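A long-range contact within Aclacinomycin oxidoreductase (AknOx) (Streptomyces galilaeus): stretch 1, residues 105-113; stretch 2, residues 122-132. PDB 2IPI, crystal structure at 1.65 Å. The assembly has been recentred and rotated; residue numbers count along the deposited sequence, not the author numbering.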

# COMPACT_ATOMS: atom_id res chain seq x y z
N ASP A 105 19.33 6.85 -1.09
CA ASP A 105 18.82 6.13 0.05
C ASP A 105 18.58 7.07 1.24
O ASP A 105 19.49 7.76 1.69
CB ASP A 105 19.80 5.04 0.49
CG ASP A 105 19.13 4.05 1.44
OD1 ASP A 105 19.23 2.84 1.19
OD2 ASP A 105 18.49 4.47 2.42
N MET A 106 17.33 7.10 1.68
CA MET A 106 16.86 8.08 2.65
C MET A 106 16.74 7.50 4.06
O MET A 106 16.20 8.16 4.93
CB MET A 106 15.49 8.62 2.22
CG MET A 106 15.34 8.71 0.70
SD MET A 106 15.56 10.42 0.15
CE MET A 106 17.01 10.27 -0.87
N SER A 107 17.22 6.29 4.22
CA SER A 107 17.00 5.51 5.44
C SER A 107 17.63 6.13 6.68
O SER A 107 17.27 5.75 7.80
CB SER A 107 17.55 4.10 5.22
OG SER A 107 18.97 4.14 5.10
N GLN A 108 18.55 7.07 6.49
CA GLN A 108 19.14 7.79 7.62
C GLN A 108 18.26 8.97 8.05
O GLN A 108 18.51 9.62 9.08
CB GLN A 108 20.55 8.27 7.29
CG GLN A 108 21.63 7.24 7.09
CD GLN A 108 21.93 6.39 8.30
OE1 GLN A 108 21.00 5.92 8.96
NE2 GLN A 108 23.20 6.17 8.65
N MET A 109 17.21 9.27 7.32
CA MET A 109 16.34 10.41 7.58
C MET A 109 14.97 10.01 8.09
O MET A 109 14.09 9.86 7.25
CB MET A 109 16.15 11.23 6.30
CG MET A 109 17.44 11.79 5.71
SD MET A 109 17.14 12.74 4.18
CE MET A 109 16.21 14.11 4.90
N ARG A 110 14.78 9.83 9.40
CA ARG A 110 13.59 9.26 10.00
C ARG A 110 13.11 10.07 11.22
O ARG A 110 12.49 9.47 12.11
CB ARG A 110 13.73 7.84 10.53
CG ARG A 110 14.55 6.79 9.83
CD ARG A 110 14.51 5.50 10.66
NE ARG A 110 15.49 4.56 10.20
CZ ARG A 110 15.52 3.28 9.96
NH1 ARG A 110 14.47 2.48 10.13
NH2 ARG A 110 16.69 2.81 9.53
N GLN A 111 13.39 11.34 11.20
CA GLN A 111 12.94 12.29 12.21
C GLN A 111 11.42 12.45 12.18
O GLN A 111 10.76 12.53 11.16
CB GLN A 111 13.61 13.65 12.00
N VAL A 112 10.84 12.48 13.37
CA VAL A 112 9.41 12.71 13.51
C VAL A 112 9.16 13.64 14.69
O VAL A 112 9.67 13.39 15.78
CB VAL A 112 8.61 11.42 13.77
CG1 VAL A 112 7.14 11.69 13.48
CG2 VAL A 112 9.12 10.23 12.95
N PHE A 113 8.38 14.69 14.45
CA PHE A 113 8.10 15.62 15.54
C PHE A 113 6.86 16.43 15.19
O PHE A 113 6.33 16.30 14.09
CB PHE A 113 9.31 16.52 15.77
CG PHE A 113 9.77 17.35 14.57
CD1 PHE A 113 9.26 18.61 14.35
CD2 PHE A 113 10.70 16.85 13.69
CE1 PHE A 113 9.68 19.36 13.26
CE2 PHE A 113 11.13 17.59 12.60
CZ PHE A 113 10.63 18.86 12.38
N ALA A 122 5.68 16.56 11.70
CA ALA A 122 6.88 16.23 10.94
C ALA A 122 7.17 14.74 10.82
O ALA A 122 7.30 14.01 11.79
CB ALA A 122 8.09 16.97 11.48
N VAL A 123 7.26 14.21 9.60
CA VAL A 123 7.69 12.81 9.43
C VAL A 123 8.61 12.69 8.23
O VAL A 123 8.25 13.02 7.09
CB VAL A 123 6.55 11.80 9.31
CG1 VAL A 123 5.47 11.97 10.37
CG2 VAL A 123 5.86 11.85 7.94
N GLU A 124 9.84 12.18 8.42
CA GLU A 124 10.76 12.06 7.27
C GLU A 124 10.57 10.74 6.56
O GLU A 124 10.13 9.77 7.18
CB GLU A 124 12.20 12.26 7.74
CG GLU A 124 12.53 13.74 7.95
CD GLU A 124 13.85 13.95 8.65
OE1 GLU A 124 14.74 13.08 8.70
OE2 GLU A 124 14.08 15.07 9.17
N PRO A 125 10.86 10.66 5.27
CA PRO A 125 10.52 9.47 4.50
C PRO A 125 11.26 8.21 4.94
O PRO A 125 10.78 7.11 4.63
CB PRO A 125 10.99 9.81 3.07
CG PRO A 125 12.05 10.84 3.29
CD PRO A 125 11.53 11.67 4.44
N GLY A 126 12.38 8.33 5.65
CA GLY A 126 13.23 7.20 5.99
C GLY A 126 12.64 6.43 7.17
O GLY A 126 12.93 5.27 7.40
N ALA A 127 11.79 7.14 7.91
CA ALA A 127 11.09 6.55 9.03
C ALA A 127 10.30 5.32 8.58
O ALA A 127 9.78 5.35 7.47
CB ALA A 127 10.11 7.55 9.63
N THR A 128 10.22 4.35 9.47
CA THR A 128 9.38 3.17 9.20
C THR A 128 7.99 3.42 9.75
O THR A 128 7.79 4.29 10.60
CB THR A 128 10.10 1.94 9.79
OG1 THR A 128 9.83 0.77 9.01
CG2 THR A 128 9.61 1.66 11.20
N LEU A 129 6.97 2.70 9.27
CA LEU A 129 5.64 2.88 9.85
C LEU A 129 5.70 2.59 11.35
O LEU A 129 5.17 3.35 12.15
CB LEU A 129 4.61 1.99 9.17
CG LEU A 129 4.30 2.30 7.70
CD1 LEU A 129 3.15 1.45 7.19
CD2 LEU A 129 3.99 3.78 7.52
N GLY A 130 6.37 1.50 11.72
CA GLY A 130 6.50 1.13 13.12
C GLY A 130 7.06 2.26 13.96
O GLY A 130 6.58 2.56 15.06
N GLU A 131 8.08 2.94 13.43
CA GLU A 131 8.65 4.07 14.17
C GLU A 131 7.66 5.21 14.23
O GLU A 131 7.47 5.81 15.30
CB GLU A 131 9.99 4.51 13.57
CG GLU A 131 11.08 3.49 13.85
CD GLU A 131 12.34 3.70 13.03
OE1 GLU A 131 12.32 4.58 12.15
OE2 GLU A 131 13.30 2.96 13.33
N THR A 132 6.99 5.53 13.12
CA THR A 132 6.12 6.71 13.22
C THR A 132 4.98 6.44 14.20
O THR A 132 4.68 7.27 15.06
CB THR A 132 5.56 7.21 11.88
OG1 THR A 132 4.56 6.33 11.39
CG2 THR A 132 6.72 7.27 10.88

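The apolar centre lies where the two strands pair. Val-112 and Val-123 form an antiparallel non-hydrogen-bonded pair, and as paired residues they put their side chains on the same face of the sheet. Val-112 CG1 meets Val-123 CG1 at 3.5 Å. Val-112 CG2 reaches Ala-127 CB at 4.4 Å. Phe-113 pairs with Ala-122, and their side chains lie on the other face. The methyl of Ala-122 sits over the face of the Phe-113 ring, with CB 3.1 Å from the ring centroid and almost on its normal.

Backbone bonds fix this register. Phe-113 N donates to Ala-122 O at 3.0 Å, though the place of Ala-122 O is less sure, and Ala-122 N to Phe-113 O at a very short 2.5 Å. Beyond the strands, Glu-124 N donates to Gln-111 O at 2.9 Å. The side chain of Glu-124 answers with a weak bond, OE1 accepting from Gln-111 N at 3.3 Å.

Next, two type I turns pack together, Met-106 to Met-109 and Glu-124 to Ala-127. Gly-126 N donates to Met-109 O at 2.8 Å, and Gly-126 CA lies 3.3 Å from Met-106 O. A CB on Gly-126 would clash with both oxygens, so the close approach depends on glycine.

At the polar edge, Arg-110 NH1 and Glu-131 OE2 form a salt bridge at 3.4 Å. The oxygen lies well out of the guanidinium plane, so charge alone links them.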